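Local coordinates for Poly(A) RNA polymerase GLD2 (Rattus norvegicus, PDB 6LBK), which probably adds successive AMP units from ATP to the 3' ends of selected cytoplasmic mRNAs and single nucleotides to certain microRNAs, at residues Asp348-Lys351 with Asp352-Lys356; Pro314-Asp318 with Met319-Asn323. The protein carries 1 engineered substitution. All coordinates share one frame; numbering follows the deposited sequence.

Contact 1. Residues Asp348-Lys351 with Asp352-Lys356; sequences DMIK and DQFLK
Four successive i-to-i+4 backbone hydrogen bonds, from Asp352 N to Asp348 O (2.8 Å) through Leu355 N to Lys351 O, carry one continuous alpha-helix across 348-356. On the buried flank, Ile350 and Phe354 stand side by side and point the same way. The CG2 methyl of Ile350, set anti to the backbone N (chi1 of CG1 -40°), abuts the ring edge in its plane, 3.6 Å from Phe354 CE2. The same edge faces the carbonyl of its own helix, with Phe354 CD2 3.2 Å from Ile350 O. Replacing Phe354 with alanine would probably leave a gap beside this methyl and deprive Trp210 of its edge-to-face partner. Charged groups lie away from this flank. Lys351 bends back at chi3 toward the preceding turn, and its NZ makes a long salt bridge of 3.9 Å with Asp348 OD1. On another side of the helix, where Gln353 and Lys356 both touch His214, Gln353 folds at chi2 (62°) and offers OE1 to Lys356 NZ at 2.9 Å; the ammonium lies in the amide plane, on a lone pair of OE1. The segment belongs to helix 344-363, near the end of the modelled chain: Phe354 packs against Leu291 and Ala295 of helix 283-297 and meets Trp210 of helix 200-213, while Ile350 rests on Ile216 and Leu224 in the loop that follows that helix.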
loop_
_atom_site.group_PDB
_atom_site.type_symbol
_atom_site.label_atom_id
_atom_site.label_comp_id
_atom_site.label_asym_id
_atom_site.label_seq_id
_atom_site.Cartn_x
_atom_site.Cartn_y
_atom_site.Cartn_z
ATOM N N ASP A 348 1.529 19.438 8.770
ATOM C CA ASP A 348 0.439 19.921 9.604
ATOM C C ASP A 348 -0.901 19.466 9.060
ATOM O O ASP A 348 -1.799 19.130 9.827
ATOM C CB ASP A 348 0.469 21.447 9.697
ATOM C CG ASP A 348 1.698 21.958 10.430
ATOM O OD1 ASP A 348 2.329 21.139 11.135
ATOM O OD2 ASP A 348 2.029 23.165 10.326
ATOM N N MET A 349 -1.070 19.475 7.740
ATOM C CA MET A 349 -2.328 18.999 7.179
ATOM C C MET A 349 -2.624 17.587 7.671
ATOM O O MET A 349 -3.736 17.294 8.134
ATOM C CB MET A 349 -2.276 19.084 5.650
ATOM C CG MET A 349 -3.622 18.914 4.971
ATOM S SD MET A 349 -3.549 18.731 3.171
ATOM C CE MET A 349 -2.499 20.108 2.715
ATOM N N ILE A 350 -1.613 16.717 7.646
ATOM C CA ILE A 350 -1.783 15.358 8.170
ATOM C C ILE A 350 -2.160 15.397 9.653
ATOM O O ILE A 350 -3.131 14.758 10.081
ATOM C CB ILE A 350 -0.508 14.518 7.945
ATOM C CG1 ILE A 350 0.131 14.779 6.572
ATOM C CG2 ILE A 350 -0.802 13.045 8.090
ATOM C CD1 ILE A 350 -0.482 14.030 5.436
ATOM N N LYS A 351 -1.379 16.127 10.463
ATOM C CA LYS A 351 -1.606 16.155 11.914
ATOM C C LYS A 351 -3.010 16.658 12.248
ATOM O O LYS A 351 -3.739 16.061 13.060
ATOM C CB LYS A 351 -0.565 17.054 12.601
ATOM C CG LYS A 351 0.858 16.492 12.719
ATOM C CD LYS A 351 1.927 17.600 12.761
ATOM C CE LYS A 351 2.064 18.257 14.144
ATOM N NZ LYS A 351 3.342 19.040 14.249
ATOM N N ASP A 352 -3.387 17.781 11.638
ATOM C CA ASP A 352 -4.682 18.395 11.883
ATOM C C ASP A 352 -5.806 17.472 11.461
ATOM O O ASP A 352 -6.828 17.383 12.152
ATOM C CB ASP A 352 -4.785 19.720 11.123
ATOM C CG ASP A 352 -3.702 20.717 11.516
ATOM O OD1 ASP A 352 -3.156 20.596 12.634
ATOM O OD2 ASP A 352 -3.390 21.622 10.705
ATOM N N GLN A 353 -5.633 16.762 10.331
ATOM C CA GLN A 353 -6.702 15.891 9.862
ATOM C C GLN A 353 -6.873 14.681 10.775
ATOM O O GLN A 353 -8.003 14.223 10.996
ATOM C CB GLN A 353 -6.456 15.452 8.424
ATOM C CG GLN A 353 -7.657 14.750 7.786
ATOM C CD GLN A 353 -8.871 15.663 7.693
ATOM O OE1 GLN A 353 -9.876 15.465 8.387
ATOM N NE2 GLN A 353 -8.782 16.668 6.824
ATOM N N PHE A 354 -5.772 14.129 11.298
ATOM C CA PHE A 354 -5.928 13.028 12.251
ATOM C C PHE A 354 -6.695 13.493 13.481
ATOM O O PHE A 354 -7.676 12.863 13.895
ATOM C CB PHE A 354 -4.571 12.439 12.653
ATOM C CG PHE A 354 -4.074 11.348 11.726
ATOM C CD1 PHE A 354 -4.466 10.043 11.916
ATOM C CD2 PHE A 354 -3.202 11.634 10.691
ATOM C CE1 PHE A 354 -4.033 9.031 11.073
ATOM C CE2 PHE A 354 -2.739 10.616 9.849
ATOM C CZ PHE A 354 -3.154 9.310 10.038
ATOM N N LEU A 355 -6.285 14.629 14.043
ATOM C CA LEU A 355 -6.944 15.138 15.240
ATOM C C LEU A 355 -8.432 15.360 14.996
ATOM O O LEU A 355 -9.285 14.832 15.727
ATOM C CB LEU A 355 -6.275 16.437 15.671
ATOM C CG LEU A 355 -6.796 16.845 17.033
ATOM C CD1 LEU A 355 -6.458 15.770 18.065
ATOM C CD2 LEU A 355 -6.203 18.162 17.383
ATOM N N LYS A 356 -8.754 16.122 13.946
ATOM C CA LYS A 356 -10.133 16.462 13.619
ATOM C C LYS A 356 -10.988 15.222 13.361
ATOM O O LYS A 356 -12.126 15.134 13.847
ATOM C CB LYS A 356 -10.148 17.379 12.394
ATOM C CG LYS A 356 -11.504 17.467 11.718
ATOM C CD LYS A 356 -11.520 18.448 10.557
ATOM C CE LYS A 356 -12.642 18.109 9.567
ATOM N NZ LYS A 356 -12.337 16.915 8.719
#

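Contact 2. Residues Pro314-Asp318 with Met319-Asn323; sequences PRPDD and MEWRN
Pro316 lies over one face of the Trp321 indole, across a short stretch of loop. Its CD sits 3.8 Å from the centroid of the five-membered ring, 18° off the normal, in a CH-pi contact. Displaced toward the pyrrole rim, the proline also brings CB to 3.5 Å from Trp321 CD1 and CG to 3.5 Å from Trp321 NE1. The indole turns into this position with CG anti to its carbonyl carbon; chi1 is -33°, well short of a staggered value, and chi2 of 94° swings the ring across the proline. Glu320 CB covers the opposite face, also toward the rim, so the indole lies between the residue just before it and a proline five residues back. Beyond that methylene, Glu320 bends at chi2 and leads its carboxylate off to a salt bridge with Arg339. Arg315, extended through chi2 and chi3, places its guanidinium with one face toward Trp321 O, 4.3 Å from NH1. The backbone adds a weak bond of 3.4 Å from Trp321 N to Asp318 O. Trp321 and Pro316 both touch Met304 of strand 303-306, and Trp321 also touches Cys327 and Asn336. The arrangement is a proline-aromatic CH-pi contact in the loop that leads from strand 311-314 toward strand 328-329, the outermost strands of the small three-stranded sheet in the PAP-associated region.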
loop_
_atom_site.group_PDB
_atom_site.type_symbol
_atom_site.label_atom_id
_atom_site.label_comp_id
_atom_site.label_asym_id
_atom_site.label_seq_id
_atom_site.Cartn_x
_atom_site.Cartn_y
_atom_site.Cartn_z
ATOM N N PRO A 314 13.393 4.355 18.107
ATOM C CA PRO A 314 13.838 5.753 18.052
ATOM C C PRO A 314 14.464 6.065 16.705
ATOM O O PRO A 314 15.065 5.200 16.061
ATOM C CB PRO A 314 14.878 5.838 19.173
ATOM C CG PRO A 314 15.325 4.424 19.359
ATOM C CD PRO A 314 14.070 3.633 19.198
ATOM N N ARG A 315 14.303 7.314 16.276
ATOM C CA ARG A 315 14.868 7.733 14.997
ATOM C C ARG A 315 16.382 7.547 14.976
ATOM O O ARG A 315 17.077 8.013 15.893
ATOM C CB ARG A 315 14.543 9.195 14.694
ATOM C CG ARG A 315 13.143 9.484 14.219
ATOM C CD ARG A 315 13.019 10.972 14.034
ATOM N NE ARG A 315 11.876 11.368 13.233
ATOM C CZ ARG A 315 11.679 12.614 12.815
ATOM N NH1 ARG A 315 12.550 13.566 13.138
ATOM N NH2 ARG A 315 10.617 12.913 12.080
ATOM N N PRO A 316 16.922 6.898 13.947
ATOM C CA PRO A 316 18.374 6.753 13.822
ATOM C C PRO A 316 19.062 8.076 13.546
ATOM O O PRO A 316 18.470 9.007 12.992
ATOM C CB PRO A 316 18.528 5.793 12.634
ATOM C CG PRO A 316 17.218 5.091 12.545
ATOM C CD PRO A 316 16.214 6.145 12.899
ATOM N N ASP A 317 20.319 8.171 13.983
ATOM C CA ASP A 317 21.105 9.366 13.715
ATOM C C ASP A 317 21.707 9.355 12.313
ATOM O O ASP A 317 22.628 10.128 12.028
ATOM C CB ASP A 317 22.218 9.495 14.757
ATOM C CG ASP A 317 22.898 10.845 14.721
ATOM O OD1 ASP A 317 22.185 11.859 14.865
ATOM O OD2 ASP A 317 24.135 10.889 14.527
ATOM N N ASP A 318 21.178 8.508 11.430
ATOM C CA ASP A 318 21.686 8.427 10.037
ATOM C C ASP A 318 21.234 9.670 9.267
ATOM O O ASP A 318 20.271 10.317 9.655
ATOM C CB ASP A 318 21.275 7.113 9.373
ATOM C CG ASP A 318 22.159 6.679 8.212
ATOM O OD1 ASP A 318 23.394 6.760 8.348
ATOM O OD2 ASP A 318 21.609 6.252 7.189
ATOM N N MET A 319 21.869 9.989 8.149
ATOM C CA MET A 319 21.459 11.235 7.446
ATOM C C MET A 319 20.096 11.112 6.752
ATOM O O MET A 319 19.496 12.144 6.457
ATOM C CB MET A 319 22.551 11.783 6.527
ATOM C CG MET A 319 23.810 12.125 7.306
ATOM S SD MET A 319 23.495 12.526 9.050
ATOM C CE MET A 319 25.078 12.087 9.763
ATOM N N GLU A 320 19.630 9.901 6.486
ATOM C CA GLU A 320 18.302 9.766 5.855
ATOM C C GLU A 320 17.231 10.349 6.782
ATOM O O GLU A 320 16.371 11.063 6.284
ATOM C CB GLU A 320 18.015 8.292 5.571
ATOM C CG GLU A 320 18.879 7.680 4.474
ATOM C CD GLU A 320 18.645 8.139 3.043
ATOM O OE1 GLU A 320 18.442 7.279 2.181
ATOM O OE2 GLU A 320 18.692 9.349 2.793
ATOM N N TRP A 321 17.309 10.118 8.086
ATOM C CA TRP A 321 16.209 10.577 8.972
ATOM C C TRP A 321 16.500 11.908 9.664
ATOM O O TRP A 321 15.703 12.294 10.507
ATOM C CB TRP A 321 15.929 9.515 10.030
ATOM C CG TRP A 321 16.137 8.108 9.573
ATOM C CD1 TRP A 321 17.268 7.369 9.714
ATOM C CD2 TRP A 321 15.172 7.247 8.948
ATOM N NE1 TRP A 321 17.082 6.118 9.201
ATOM C CE2 TRP A 321 15.804 6.013 8.723
ATOM C CE3 TRP A 321 13.845 7.396 8.547
ATOM C CZ2 TRP A 321 15.154 4.941 8.122
ATOM C CZ3 TRP A 321 13.201 6.337 7.958
ATOM C CH2 TRP A 321 13.850 5.129 7.748
ATOM N N ARG A 322 17.558 12.613 9.301
ATOM C CA ARG A 322 17.886 13.823 10.099
ATOM C C ARG A 322 16.781 14.886 10.100
ATOM O O ARG A 322 16.442 15.334 11.189
ATOM C CB ARG A 322 19.222 14.420 9.639
ATOM C CG ARG A 322 20.020 15.086 10.751
ATOM C CD ARG A 322 21.519 14.976 10.559
ATOM N NE ARG A 322 21.913 15.553 9.283
ATOM C CZ ARG A 322 22.151 16.846 9.066
ATOM N NH1 ARG A 322 22.052 17.715 10.056
ATOM N NH2 ARG A 322 22.497 17.266 7.861
ATOM N N ASN A 323 16.155 15.212 8.978
ATOM C CA ASN A 323 15.240 16.376 9.073
ATOM C C ASN A 323 13.813 16.038 8.677
ATOM O O ASN A 323 12.997 16.952 8.576
ATOM C CB ASN A 323 15.737 17.502 8.178
ATOM C CG ASN A 323 17.167 17.858 8.496
ATOM O OD1 ASN A 323 17.454 18.385 9.567
ATOM N ND2 ASN A 323 18.062 17.570 7.571
#

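How the contacts relate
The two contacts are both local, but they occur in different kinds of backbone, a helix and a loop. Contact 1 is partly buried and lies wholly on helix 344-363, where regular backbone bonds set the spacing and one flank is apolar, with charged groups elsewhere round the helix. Contact 2 is a surface contact between strands 311-314 and 328-329; the backbone hydrogen bonds across and within its two segments are weak, and a proline-indole CH-pi contact probably contributes much to its shape. Each includes a buried aromatic residue, edge-on to a methyl in the helix and face-on to a pyrrolidine in the loop. Their centres are 23 Å apart, and both lie away from the aspartates that probably bind the catalytic magnesium.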